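Local coordinates for alpha-11 giardin (Giardia intestinalis, PDB 2II2), which binds calcium and, as an annexin, probably attaches to acidic phospholipid membranes, and may take part in parasite attachment and remodelling of the ventral-disk cytoskeleton, at residues 164-169 against 176-181; 7-12 against 38-43; 93-98 against 249-254. All coordinates share one frame; numbering follows the deposited sequence.

Contact 1. Residues 164-169 against 176-181; sequences KHNLID and EAVVRL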
ATOM      1  N   LYS A 164      15.163 -19.610   8.793  1.00  8.78           N
ATOM      2  CA  LYS A 164      15.373 -20.823   8.012  1.00  9.85           C
ATOM      3  C   LYS A 164      14.528 -21.950   8.581  1.00  9.74           C
ATOM      4  O   LYS A 164      13.865 -22.687   7.844  1.00 10.55           O
ATOM      5  CB  LYS A 164      16.858 -21.226   8.022  1.00  9.23           C
ATOM      6  CG  LYS A 164      17.164 -22.604   7.396  1.00  9.97           C
ATOM      7  CD  LYS A 164      18.667 -22.862   7.408  1.00 10.55           C
ATOM      8  CE  LYS A 164      19.017 -24.178   6.743  1.00 12.90           C
ATOM      9  NZ  LYS A 164      18.644 -25.310   7.606  1.00 14.44           N
ATOM     10  N   HIS A 165      14.543 -22.099   9.897  1.00 10.10           N
ATOM     11  CA  HIS A 165      13.820 -23.203  10.502  1.00 10.53           C
ATOM     12  C   HIS A 165      12.326 -23.143  10.199  1.00 10.09           C
ATOM     13  O   HIS A 165      11.713 -24.130   9.795  1.00 10.58           O
ATOM     14  CB  HIS A 165      14.026 -23.220  11.998  1.00 11.96           C
ATOM     15  CG  HIS A 165      13.348 -24.363  12.655  1.00 15.15           C
ATOM     16  ND1 HIS A 165      13.796 -25.657  12.520  1.00 17.98           N
ATOM     17  CD2 HIS A 165      12.216 -24.423  13.390  1.00 18.18           C
ATOM     18  CE1 HIS A 165      12.980 -26.468  13.172  1.00 18.35           C
ATOM     19  NE2 HIS A 165      12.016 -25.745  13.713  1.00 19.41           N
ATOM     20  N   ASN A 166      11.749 -21.966  10.408  1.00  8.34           N
ATOM     21  CA  ASN A 166      10.316 -21.827  10.227  1.00  8.63           C
ATOM     22  C   ASN A 166       9.890 -21.785   8.783  1.00  9.09           C
ATOM     23  O   ASN A 166       8.889 -22.411   8.425  1.00  9.44           O
ATOM     24  CB  ASN A 166       9.818 -20.582  10.942  1.00  9.56           C
ATOM     25  CG  ASN A 166       9.703 -20.782  12.440  1.00 10.05           C
ATOM     26  OD1 ASN A 166       8.782 -21.465  12.903  1.00 10.89           O
ATOM     27  ND2 ASN A 166      10.636 -20.221  13.205  1.00 11.49           N
ATOM     28  N   LEU A 167      10.662 -21.116   7.935  1.00  8.52           N
ATOM     29  CA  LEU A 167      10.248 -20.977   6.532  1.00  8.70           C
ATOM     30  C   LEU A 167      10.560 -22.179   5.673  1.00  8.60           C
ATOM     31  O   LEU A 167       9.846 -22.438   4.714  1.00 10.29           O
ATOM     32  CB  LEU A 167      10.843 -19.717   5.876  1.00  9.21           C
ATOM     33  CG  LEU A 167      10.418 -18.395   6.507  1.00  8.94           C
ATOM     34  CD1 LEU A 167      11.192 -17.241   5.899  1.00  9.75           C
ATOM     35  CD2 LEU A 167       8.930 -18.140   6.364  1.00  9.92           C
ATOM     36  N   ILE A 168      11.639 -22.887   5.998  1.00  9.77           N
ATOM     37  CA  ILE A 168      12.089 -23.965   5.136  1.00  9.95           C
ATOM     38  C   ILE A 168      11.976 -25.339   5.784  1.00 10.23           C
ATOM     39  O   ILE A 168      11.445 -26.254   5.159  1.00 11.65           O
ATOM     40  CB  ILE A 168      13.527 -23.734   4.622  1.00 10.27           C
ATOM     41  CG1 ILE A 168      13.618 -22.390   3.886  1.00 11.03           C
ATOM     42  CG2 ILE A 168      13.931 -24.889   3.681  1.00 11.88           C
ATOM     43  CD1 ILE A 168      14.980 -22.031   3.373  1.00 11.25           C
ATOM     44  N   ASP A 169      12.452 -25.475   7.019  1.00 10.82           N
ATOM     45  CA  ASP A 169      12.683 -26.798   7.600  1.00 11.91           C
ATOM     46  C   ASP A 169      11.503 -27.424   8.333  1.00 11.45           C
ATOM     47  O   ASP A 169      11.301 -28.643   8.243  1.00 12.33           O
ATOM     48  CB  ASP A 169      13.916 -26.756   8.495  1.00 12.38           C
ATOM     49  CG  ASP A 169      15.169 -26.304   7.738  1.00 13.77           C
ATOM     50  OD1 ASP A 169      15.295 -26.559   6.518  1.00 15.55           O
ATOM     51  OD2 ASP A 169      16.017 -25.696   8.383  1.00 15.38           O
ATOM     52  N   GLU A 176       3.430 -16.739  14.469  1.00  9.21           N
ATOM     53  CA  GLU A 176       3.620 -15.622  15.382  1.00  9.19           C
ATOM     54  C   GLU A 176       5.105 -15.299  15.553  1.00  8.66           C
ATOM     55  O   GLU A 176       5.488 -14.138  15.497  1.00  9.61           O
ATOM     56  CB  GLU A 176       2.985 -15.898  16.734  1.00 10.34           C
ATOM     57  CG  GLU A 176       3.241 -14.794  17.738  1.00 11.81           C
ATOM     58  CD  GLU A 176       2.514 -14.990  19.059  1.00 11.93           C
ATOM     59  OE1 GLU A 176       1.803 -16.001  19.226  1.00 15.01           O
ATOM     60  OE2 GLU A 176       2.687 -14.123  19.935  1.00 14.31           O
ATOM     61  N   ALA A 177       5.937 -16.325  15.714  1.00  9.10           N
ATOM     62  CA  ALA A 177       7.374 -16.097  15.902  1.00  8.70           C
ATOM     63  C   ALA A 177       7.978 -15.423  14.661  1.00  8.10           C
ATOM     64  O   ALA A 177       8.844 -14.554  14.781  1.00  7.94           O
ATOM     65  CB  ALA A 177       8.100 -17.400  16.240  1.00  9.81           C
ATOM     66  N   VAL A 178       7.550 -15.845  13.462  1.00  8.51           N
ATOM     67  CA  VAL A 178       8.094 -15.264  12.242  1.00  7.91           C
ATOM     68  C   VAL A 178       7.690 -13.807  12.122  1.00  8.06           C
ATOM     69  O   VAL A 178       8.527 -12.958  11.843  1.00  7.78           O
ATOM     70  CB  VAL A 178       7.641 -16.075  11.007  1.00  8.27           C
ATOM     71  CG1 VAL A 178       7.998 -15.332   9.712  1.00  9.51           C
ATOM     72  CG2 VAL A 178       8.280 -17.446  11.027  1.00 10.18           C
ATOM     73  N   VAL A 179       6.407 -13.526  12.330  1.00  7.83           N
ATOM     74  CA  VAL A 179       5.914 -12.176  12.228  1.00  7.21           C
ATOM     75  C   VAL A 179       6.604 -11.302  13.278  1.00  7.39           C
ATOM     76  O   VAL A 179       7.066 -10.189  12.973  1.00  7.70           O
ATOM     77  CB  VAL A 179       4.381 -12.129  12.390  1.00  7.20           C
ATOM     78  CG1 VAL A 179       3.922 -10.684  12.495  1.00  9.06           C
ATOM     79  CG2 VAL A 179       3.730 -12.795  11.211  1.00  7.43           C
ATOM     80  N   ARG A 180       6.681 -11.769  14.526  1.00  7.20           N
ATOM     81  CA  ARG A 180       7.292 -10.973  15.577  1.00  8.00           C
ATOM     82  C   ARG A 180       8.727 -10.648  15.224  1.00  8.01           C
ATOM     83  O   ARG A 180       9.152  -9.494  15.388  1.00  8.24           O
ATOM     84  CB  ARG A 180       7.226 -11.717  16.895  1.00  9.78           C
ATOM     85  CG  ARG A 180       7.787 -10.974  18.051  1.00 13.24           C
ATOM     86  CD  ARG A 180       7.506 -11.753  19.327  1.00 15.45           C
ATOM     87  NE  ARG A 180       6.080 -12.044  19.503  1.00 18.72           N
ATOM     88  CZ  ARG A 180       5.194 -11.189  20.013  1.00 19.86           C
ATOM     89  NH1 ARG A 180       5.552  -9.963  20.389  1.00 22.77           N
ATOM     90  NH2 ARG A 180       3.930 -11.553  20.135  1.00 19.18           N
ATOM     91  N   LEU A 181       9.469 -11.663  14.750  1.00  7.71           N
ATOM     92  CA  LEU A 181      10.871 -11.414  14.377  1.00  7.89           C
ATOM     93  C   LEU A 181      11.001 -10.290  13.361  1.00  8.16           C
ATOM     94  O   LEU A 181      11.772  -9.328  13.564  1.00  8.52           O
ATOM     95  CB  LEU A 181      11.522 -12.694  13.883  1.00  8.48           C
ATOM     96  CG  LEU A 181      13.036 -12.701  13.625  1.00  9.05           C
ATOM     97  CD1 LEU A 181      13.528 -14.128  13.653  1.00 10.54           C
ATOM     98  CD2 LEU A 181      13.406 -12.056  12.289  1.00 10.13           C
TER
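Asn166 and Val178 form the tight point of this helix-helix contact. Their CA atoms lie 7.2 Å apart, and CG2 of Val178 presses on CB of Asn166 at 3.5 Å, the two side chains sliding past each other in opposite directions. Val178 turns CG1 anti to the backbone N (chi1 170°), which leaves CG2 beside that N to make the touch. Mainly the CB of Asn166 packs, with the amide carbon CG a little farther from CG2; the buried amide is held at both ends: OD1 accepts from the backbone N of Asp174, and ND2 donates to the carbonyl of Val162. CD2 of Leu167 reaches CG1 of Val178 at a looser 4.5 Å. The more exposed sides of both helices carry salt bridges instead. Lys164 NZ meets the syn lone pair of Asp169 OD2 at 2.8 Å, spanning the wider pi-type turn at 165-169; Arg180 NH2 bridges to Glu176 OE2 at 2.9 Å, and its NH1 makes another salt bridge with Glu148. The contact packs helix 156-169 against the next helix, 175-184, across a short connection in the all-helical annexin fold; Leu222 of helix 216-230 also touches Val178, and helix 137-147 packs against Val179.

Contact 2. Residues 7-12 against 38-43; sequences GDAIPE and KELRTQ
Ile10 reaches Gln43 with the last carbon of its longer branch. CD1 lies 3.6 Å from the carbonyl carbon of Gln43 and 3.7 Å from its CB, so the methyl rests against backbone and side-chain base together. The torsions of Ile10 explain this reach: CG1 stands beside the backbone N and anti to the carbonyl carbon (chi1 -74°), and the branch then continues nearly straight to CD1 (chi2 162°). Gln43 also sets its CG beside its own N, and its chain runs extended beyond CG. The extended chain carries the amide past the end of Ile10, and NE2 comes within 4.1 Å of Ile10 CD1; this is a van der Waals approach, since no hydrogen bond joins the two segments.

The second patch is slacker and wholly apolar. Although the CB of Leu40 does not point straight at segment 7-12, its CD1 comes nearer, 4.5 Å from CB of Ala9. The CA atoms of Ile10 and Leu40, 7.5 Å apart, are the nearest CA pair, yet the touching side chains are staggered around it: Ile10 pairs with Gln43, and Leu40 with Ala9.

Polar groups are settled beside the contact. Glu12 OE2 forms a salt bridge with Arg31, and Glu39 OE1 is bonded to the hydroxyl of Tyr6. The contact sets the N-terminal part of helix 9-18 against the middle of helix 34-48 in the all-helical annexin fold. Phe28 of helix 22-29 and Trp32 of the following loop touch both Ala9 and Leu40, while Phe44, Thr47 and Thr48 extend the bed of Ile10 along helix 34-48.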
ATOM      1  N   GLY A   7      -7.640  30.348  -8.528  1.00 16.17           N
ATOM      2  CA  GLY A   7      -8.852  30.978  -9.029  1.00 15.78           C
ATOM      3  C   GLY A   7      -9.287  30.525 -10.402  1.00 15.22           C
ATOM      4  O   GLY A   7     -10.476  30.392 -10.641  1.00 16.33           O
ATOM      5  N   ASP A   8      -8.330  30.325 -11.312  1.00 14.42           N
ATOM      6  CA  ASP A   8      -8.655  29.813 -12.641  1.00 13.27           C
ATOM      7  C   ASP A   8      -8.790  28.301 -12.634  1.00 11.95           C
ATOM      8  O   ASP A   8      -9.591  27.726 -13.367  1.00 12.71           O
ATOM      9  CB  ASP A   8      -7.620  30.236 -13.673  1.00 14.81           C
ATOM     10  CG  ASP A   8      -7.548  31.737 -13.832  1.00 18.32           C
ATOM     11  OD1 ASP A   8      -8.620  32.385 -13.881  1.00 20.58           O
ATOM     12  OD2 ASP A   8      -6.413  32.266 -13.882  1.00 22.13           O
ATOM     13  N   ALA A   9      -7.994  27.655 -11.795  1.00 12.02           N
ATOM     14  CA  ALA A   9      -7.987  26.209 -11.759  1.00 11.28           C
ATOM     15  C   ALA A   9      -9.280  25.597 -11.228  1.00 10.94           C
ATOM     16  O   ALA A   9      -9.652  24.519 -11.657  1.00 10.84           O
ATOM     17  CB  ALA A   9      -6.814  25.745 -10.953  1.00 12.09           C
ATOM     18  N   ILE A  10      -9.980  26.291 -10.331  1.00 11.44           N
ATOM     19  CA  ILE A  10     -11.232  25.773  -9.773  1.00 11.66           C
ATOM     20  C   ILE A  10     -12.318  25.583 -10.838  1.00 11.42           C
ATOM     21  O   ILE A  10     -12.831  24.474 -10.988  1.00 10.93           O
ATOM     22  CB  ILE A  10     -11.692  26.642  -8.588  1.00 11.42           C
ATOM     23  CG1 ILE A  10     -10.797  26.344  -7.384  1.00 12.93           C
ATOM     24  CG2 ILE A  10     -13.120  26.387  -8.212  1.00 12.00           C
ATOM     25  CD1 ILE A  10     -10.830  27.378  -6.320  1.00 14.61           C
ATOM     26  N   PRO A  11     -12.657  26.648 -11.590  1.00 11.50           N
ATOM     27  CA  PRO A  11     -13.620  26.416 -12.673  1.00 11.59           C
ATOM     28  C   PRO A  11     -13.110  25.432 -13.739  1.00 10.40           C
ATOM     29  O   PRO A  11     -13.893  24.701 -14.348  1.00 11.59           O
ATOM     30  CB  PRO A  11     -13.856  27.831 -13.258  1.00 11.44           C
ATOM     31  CG  PRO A  11     -12.802  28.665 -12.726  1.00 13.54           C
ATOM     32  CD  PRO A  11     -12.287  28.071 -11.462  1.00 12.26           C
ATOM     33  N   GLU A  12     -11.802  25.443 -13.975  1.00 10.40           N
ATOM     34  CA  GLU A  12     -11.189  24.526 -14.944  1.00 10.91           C
ATOM     35  C   GLU A  12     -11.479  23.069 -14.584  1.00  9.68           C
ATOM     36  O   GLU A  12     -11.970  22.290 -15.422  1.00 10.42           O
ATOM     37  CB  GLU A  12      -9.680  24.775 -15.019  1.00 11.10           C
ATOM     38  CG  GLU A  12      -8.934  23.884 -16.006  1.00 12.59           C
ATOM     39  CD  GLU A  12      -7.436  24.084 -15.980  1.00 13.03           C
ATOM     40  OE1 GLU A  12      -6.896  24.734 -15.057  1.00 13.73           O
ATOM     41  OE2 GLU A  12      -6.781  23.554 -16.901  1.00 15.91           O
ATOM     42  N   LYS A  38      -4.036  20.027  -1.402  1.00 11.53           N
ATOM     43  CA  LYS A  38      -4.830  20.272  -0.195  1.00 12.67           C
ATOM     44  C   LYS A  38      -5.431  21.683  -0.241  1.00 12.57           C
ATOM     45  O   LYS A  38      -6.635  21.893  -0.007  1.00 12.13           O
ATOM     46  CB  LYS A  38      -3.951  20.094   1.051  1.00 12.76           C
ATOM     47  CG  LYS A  38      -4.691  20.203   2.392  1.00 15.11           C
ATOM     48  CD  LYS A  38      -3.700  20.107   3.573  1.00 16.83           C
ATOM     49  CE  LYS A  38      -4.438  20.126   4.905  1.00 21.06           C
ATOM     50  NZ  LYS A  38      -3.507  19.989   6.045  1.00 24.17           N
ATOM     51  N   GLU A  39      -4.588  22.655  -0.571  1.00 12.39           N
ATOM     52  CA  GLU A  39      -5.066  24.046  -0.715  1.00 13.45           C
ATOM     53  C   GLU A  39      -6.138  24.185  -1.791  1.00 11.84           C
ATOM     54  O   GLU A  39      -7.133  24.889  -1.605  1.00 12.79           O
ATOM     55  CB  GLU A  39      -3.907  24.997  -1.015  1.00 13.69           C
ATOM     56  CG  GLU A  39      -2.989  25.208   0.181  1.00 16.55           C
ATOM     57  CD  GLU A  39      -1.859  26.205  -0.064  1.00 17.99           C
ATOM     58  OE1 GLU A  39      -1.482  26.481  -1.235  1.00 21.84           O
ATOM     59  OE2 GLU A  39      -1.333  26.731   0.940  1.00 22.08           O
ATOM     60  N   LEU A  40      -5.936  23.516  -2.921  1.00 11.01           N
ATOM     61  CA  LEU A  40      -6.883  23.582  -4.011  1.00 10.30           C
ATOM     62  C   LEU A  40      -8.230  23.007  -3.560  1.00  9.93           C
ATOM     63  O   LEU A  40      -9.275  23.592  -3.833  1.00  9.77           O
ATOM     64  CB  LEU A  40      -6.327  22.846  -5.217  1.00 11.13           C
ATOM     65  CG  LEU A  40      -7.107  22.958  -6.518  1.00 12.47           C
ATOM     66  CD1 LEU A  40      -6.130  22.766  -7.675  1.00 14.59           C
ATOM     67  CD2 LEU A  40      -8.221  21.915  -6.607  1.00 15.81           C
ATOM     68  N   ARG A  41      -8.220  21.873  -2.865  1.00  9.63           N
ATOM     69  CA  ARG A  41      -9.506  21.311  -2.406  1.00  9.60           C
ATOM     70  C   ARG A  41     -10.227  22.275  -1.464  1.00 10.83           C
ATOM     71  O   ARG A  41     -11.439  22.437  -1.523  1.00 10.98           O
ATOM     72  CB  ARG A  41      -9.317  19.936  -1.732  1.00  9.98           C
ATOM     73  CG  ARG A  41      -8.852  18.868  -2.675  1.00  9.49           C
ATOM     74  CD  ARG A  41      -8.904  17.517  -2.035  1.00 12.14           C
ATOM     75  NE  ARG A  41      -7.956  17.351  -0.948  1.00 13.36           N
ATOM     76  CZ  ARG A  41      -8.271  17.078   0.315  1.00 14.18           C
ATOM     77  NH1 ARG A  41      -9.534  16.968   0.706  1.00 16.57           N
ATOM     78  NH2 ARG A  41      -7.304  16.879   1.186  1.00 15.19           N
ATOM     79  N   THR A  42      -9.472  22.922  -0.594  1.00 10.67           N
ATOM     80  CA  THR A  42     -10.075  23.875   0.340  1.00 11.44           C
ATOM     81  C   THR A  42     -10.742  25.034  -0.371  1.00 11.22           C
ATOM     82  O   THR A  42     -11.901  25.365  -0.116  1.00 11.69           O
ATOM     83  CB  THR A  42      -9.024  24.397   1.336  1.00 12.31           C
ATOM     84  OG1 THR A  42      -8.535  23.282   2.086  1.00 13.96           O
ATOM     85  CG2 THR A  42      -9.603  25.453   2.316  1.00 13.49           C
ATOM     86  N   GLN A  43     -10.028  25.603  -1.322  1.00 10.90           N
ATOM     87  CA  GLN A  43     -10.559  26.726  -2.077  1.00 12.27           C
ATOM     88  C   GLN A  43     -11.707  26.284  -2.984  1.00 11.20           C
ATOM     89  O   GLN A  43     -12.669  27.031  -3.182  1.00 11.99           O
ATOM     90  CB  GLN A  43      -9.463  27.395  -2.912  1.00 11.96           C
ATOM     91  CG  GLN A  43      -8.435  28.209  -2.118  1.00 16.77           C
ATOM     92  CD  GLN A  43      -7.795  29.345  -2.937  1.00 17.71           C
ATOM     93  OE1 GLN A  43      -6.746  29.869  -2.563  1.00 25.17           O
ATOM     94  NE2 GLN A  43      -8.430  29.729  -4.038  1.00 21.77           N
TER

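Contact 3. Residues 93-98 against 249-254; sequences DFRAIH and DDMAYE
Arg95 and Met251 are the pair with the nearest CA atoms, yet their CA atoms are still 10.5 Å apart, so the two helices meet through long side chains and a water. Segment 93-98 opens a helix: Asp93 is its N-cap, and OD1 accepts a weak capping bond from Ala96 N at 3.2 Å with an N-H...O angle of 158°.

The segments are 151 residues apart at their nearest ends, and the centre of the contact lies about 9 Å from that of the chain. Asp93, Glu254, Arg95 and Arg258, which touches Arg95, gather charged groups here, consistent with the hydrophilic channel through the middle of annexin cores.

Met251 lays its CE methyl over one face of the Arg95 guanidinium, 3.7 Å from NH1, a bend at chi3 (65°) turning the methyl out of line with the preceding chain. The two side chains cross at about a right angle. Asp93 OD2 and Glu254 OE2 stand 4.3 Å apart; one water donates to both, 2.8 Å from each, which would ease the meeting of two carboxylates. The side chain of Glu254 is about 11 Å from that of Glu66, a calcium ligand seen in another structure of this protein, with no calcium bound in this model.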
ATOM      1  N   ASP A  93     -10.078  -7.713   3.876  1.00  8.29           N
ATOM      2  CA  ASP A  93      -9.125  -7.677   2.764  1.00  8.16           C
ATOM      3  C   ASP A  93      -7.758  -7.421   3.390  1.00  7.27           C
ATOM      4  O   ASP A  93      -7.351  -6.259   3.662  1.00  7.83           O
ATOM      5  CB  ASP A  93      -9.478  -6.546   1.801  1.00  8.23           C
ATOM      6  CG  ASP A  93      -8.502  -6.419   0.643  1.00  8.46           C
ATOM      7  OD1 ASP A  93      -7.470  -7.112   0.672  1.00  9.61           O
ATOM      8  OD2 ASP A  93      -8.753  -5.625  -0.281  1.00  9.59           O
ATOM      9  N   PHE A  94      -7.054  -8.509   3.705  1.00  7.47           N
ATOM     10  CA  PHE A  94      -5.755  -8.364   4.321  1.00  7.19           C
ATOM     11  C   PHE A  94      -4.769  -7.627   3.426  1.00  7.13           C
ATOM     12  O   PHE A  94      -3.854  -6.968   3.941  1.00  7.28           O
ATOM     13  CB  PHE A  94      -5.172  -9.720   4.727  1.00  7.73           C
ATOM     14  CG  PHE A  94      -5.793 -10.285   5.962  1.00  8.21           C
ATOM     15  CD1 PHE A  94      -6.484 -11.479   5.903  1.00 11.38           C
ATOM     16  CD2 PHE A  94      -5.694  -9.633   7.186  1.00  9.56           C
ATOM     17  CE1 PHE A  94      -7.059 -12.042   7.057  1.00 12.97           C
ATOM     18  CE2 PHE A  94      -6.275 -10.184   8.346  1.00 11.61           C
ATOM     19  CZ  PHE A  94      -6.951 -11.387   8.273  1.00 12.26           C
ATOM     20  N   ARG A  95      -4.897  -7.756   2.108  1.00  7.14           N
ATOM     21  CA  ARG A  95      -3.930  -7.060   1.253  1.00  7.46           C
ATOM     22  C   ARG A  95      -3.972  -5.549   1.549  1.00  6.74           C
ATOM     23  O   ARG A  95      -2.936  -4.904   1.673  1.00  7.88           O
ATOM     24  CB  ARG A  95      -4.201  -7.306  -0.225  1.00  7.27           C
ATOM     25  CG  ARG A  95      -3.966  -8.725  -0.669  1.00  8.56           C
ATOM     26  CD  ARG A  95      -4.083  -8.819  -2.179  1.00 10.49           C
ATOM     27  NE  ARG A  95      -3.681 -10.127  -2.673  1.00 10.47           N
ATOM     28  CZ  ARG A  95      -4.444 -11.220  -2.642  1.00 10.76           C
ATOM     29  NH1 ARG A  95      -5.686 -11.170  -2.170  1.00 11.93           N
ATOM     30  NH2 ARG A  95      -3.976 -12.377  -3.107  1.00 14.25           N
ATOM     31  N   ALA A  96      -5.192  -5.019   1.658  1.00  7.20           N
ATOM     32  CA  ALA A  96      -5.383  -3.587   1.872  1.00  7.04           C
ATOM     33  C   ALA A  96      -4.961  -3.176   3.291  1.00  6.90           C
ATOM     34  O   ALA A  96      -4.321  -2.134   3.494  1.00  7.55           O
ATOM     35  CB  ALA A  96      -6.824  -3.183   1.617  1.00  7.35           C
ATOM     36  N   ILE A  97      -5.326  -3.982   4.299  1.00  6.81           N
ATOM     37  CA  ILE A  97      -4.907  -3.657   5.670  1.00  6.71           C
ATOM     38  C   ILE A  97      -3.381  -3.667   5.775  1.00  6.56           C
ATOM     39  O   ILE A  97      -2.780  -2.763   6.363  1.00  7.29           O
ATOM     40  CB  ILE A  97      -5.531  -4.641   6.706  1.00  6.67           C
ATOM     41  CG1 ILE A  97      -7.069  -4.627   6.616  1.00  8.20           C
ATOM     42  CG2 ILE A  97      -5.064  -4.260   8.097  1.00  7.60           C
ATOM     43  CD1 ILE A  97      -7.737  -5.827   7.292  1.00  8.82           C
ATOM     44  N   HIS A  98      -2.760  -4.681   5.194  1.00  6.80           N
ATOM     45  CA  HIS A  98      -1.319  -4.796   5.216  1.00  6.78           C
ATOM     46  C   HIS A  98      -0.643  -3.600   4.574  1.00  6.83           C
ATOM     47  O   HIS A  98       0.334  -3.054   5.098  1.00  7.96           O
ATOM     48  CB  HIS A  98      -0.872  -6.071   4.502  1.00  7.10           C
ATOM     49  CG  HIS A  98      -1.149  -7.314   5.271  1.00  6.07           C
ATOM     50  ND1 HIS A  98      -1.087  -8.555   4.685  1.00  6.82           N
ATOM     51  CD2 HIS A  98      -1.508  -7.514   6.561  1.00  7.37           C
ATOM     52  CE1 HIS A  98      -1.398  -9.470   5.586  1.00  7.10           C
ATOM     53  NE2 HIS A  98      -1.630  -8.865   6.741  1.00  6.97           N
ATOM     54  N   ASP A 249      -7.913  -9.051 -13.558  1.00 10.34           N
ATOM     55  CA  ASP A 249      -7.785  -7.604 -13.769  1.00 10.26           C
ATOM     56  C   ASP A 249      -8.448  -6.770 -12.677  1.00 10.25           C
ATOM     57  O   ASP A 249      -7.898  -5.765 -12.239  1.00 10.49           O
ATOM     58  CB  ASP A 249      -8.364  -7.175 -15.122  1.00 11.69           C
ATOM     59  CG  ASP A 249      -7.397  -7.346 -16.289  1.00 12.57           C
ATOM     60  OD1 ASP A 249      -6.250  -7.799 -16.088  1.00 13.67           O
ATOM     61  OD2 ASP A 249      -7.796  -6.974 -17.419  1.00 15.02           O
ATOM     62  N   ASP A 250      -9.626  -7.169 -12.226  1.00 10.39           N
ATOM     63  CA  ASP A 250     -10.292  -6.357 -11.217  1.00 10.31           C
ATOM     64  C   ASP A 250      -9.394  -6.215 -10.006  1.00  9.39           C
ATOM     65  O   ASP A 250      -9.182  -5.096  -9.458  1.00 10.35           O
ATOM     66  CB  ASP A 250     -11.630  -6.978 -10.831  1.00 11.66           C
ATOM     67  CG  ASP A 250     -12.699  -6.767 -11.872  1.00 13.76           C
ATOM     68  OD1 ASP A 250     -12.492  -6.049 -12.862  1.00 16.32           O
ATOM     69  OD2 ASP A 250     -13.779  -7.349 -11.699  1.00 18.49           O
ATOM     70  N   MET A 251      -8.808  -7.336  -9.589  1.00  9.00           N
ATOM     71  CA  MET A 251      -7.909  -7.287  -8.422  1.00  8.67           C
ATOM     72  C   MET A 251      -6.595  -6.544  -8.708  1.00  7.69           C
ATOM     73  O   MET A 251      -6.132  -5.745  -7.888  1.00  8.00           O
ATOM     74  CB  MET A 251      -7.609  -8.694  -7.910  1.00  8.66           C
ATOM     75  CG  MET A 251      -8.859  -9.409  -7.422  1.00 10.23           C
ATOM     76  SD  MET A 251      -8.531 -11.098  -6.862  1.00 13.04           S
ATOM     77  CE  MET A 251      -7.465 -10.771  -5.431  1.00 14.44           C
ATOM     78  N   ALA A 252      -5.991  -6.823  -9.863  1.00  7.36           N
ATOM     79  CA  ALA A 252      -4.709  -6.190 -10.178  1.00  7.22           C
ATOM     80  C   ALA A 252      -4.871  -4.661 -10.212  1.00  6.58           C
ATOM     81  O   ALA A 252      -4.035  -3.926  -9.675  1.00  6.30           O
ATOM     82  CB  ALA A 252      -4.233  -6.664 -11.516  1.00  7.49           C
ATOM     83  N   TYR A 253      -5.940  -4.176 -10.838  1.00  6.97           N
ATOM     84  CA  TYR A 253      -6.129  -2.748 -10.965  1.00  6.80           C
ATOM     85  C   TYR A 253      -6.522  -2.121  -9.632  1.00  7.29           C
ATOM     86  O   TYR A 253      -6.057  -1.016  -9.300  1.00  7.58           O
ATOM     87  CB  TYR A 253      -7.203  -2.420 -12.009  1.00  8.04           C
ATOM     88  CG  TYR A 253      -6.764  -2.522 -13.448  1.00  8.61           C
ATOM     89  CD1 TYR A 253      -6.498  -3.778 -14.026  1.00  9.44           C
ATOM     90  CD2 TYR A 253      -6.679  -1.377 -14.258  1.00  9.79           C
ATOM     91  CE1 TYR A 253      -6.119  -3.888 -15.360  1.00 10.81           C
ATOM     92  CE2 TYR A 253      -6.302  -1.493 -15.626  1.00 10.64           C
ATOM     93  CZ  TYR A 253      -6.050  -2.753 -16.148  1.00 10.93           C
ATOM     94  OH  TYR A 253      -5.671  -2.869 -17.461  1.00 13.11           O
ATOM     95  N   GLU A 254      -7.345  -2.836  -8.863  1.00  7.11           N
ATOM     96  CA  GLU A 254      -7.696  -2.375  -7.524  1.00  8.80           C
ATOM     97  C   GLU A 254      -6.460  -2.168  -6.656  1.00  7.35           C
ATOM     98  O   GLU A 254      -6.302  -1.132  -5.993  1.00  8.17           O
ATOM     99  CB  GLU A 254      -8.615  -3.410  -6.889  1.00  9.91           C
ATOM    100  CG  GLU A 254      -8.995  -3.215  -5.484  1.00 12.49           C
ATOM    101  CD  GLU A 254      -9.708  -4.431  -4.911  1.00 14.51           C
ATOM    102  OE1 GLU A 254      -9.499  -5.579  -5.394  1.00 13.98           O
ATOM    103  OE2 GLU A 254     -10.470  -4.230  -3.943  1.00 17.74           O
TER
HETATM  104  O   HOH W   1     -10.620  -6.381  -2.230  1.00 14.70           O

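From the N terminus, contact 2 comes first: it closes a mostly helical loop of 25 residues and brings helix 34-48 back against the N-terminal part of helix 9-18. Contact 3 opens afterwards, at 93-98, and closes only at 249-254, tying helix 94-102 to helix 249-263 across the middle of the molecule. Contact 1 is nested inside that long loop and joins two successive helices, 156-169 and 175-184, over a short connection. No two of the three cross along the chain. Contacts 1 and 2 lie on opposite sides of the chain's centre, their own centres about 51 Å apart, while the nearest atoms of contacts 1 and 3 are about 8 Å apart without touching.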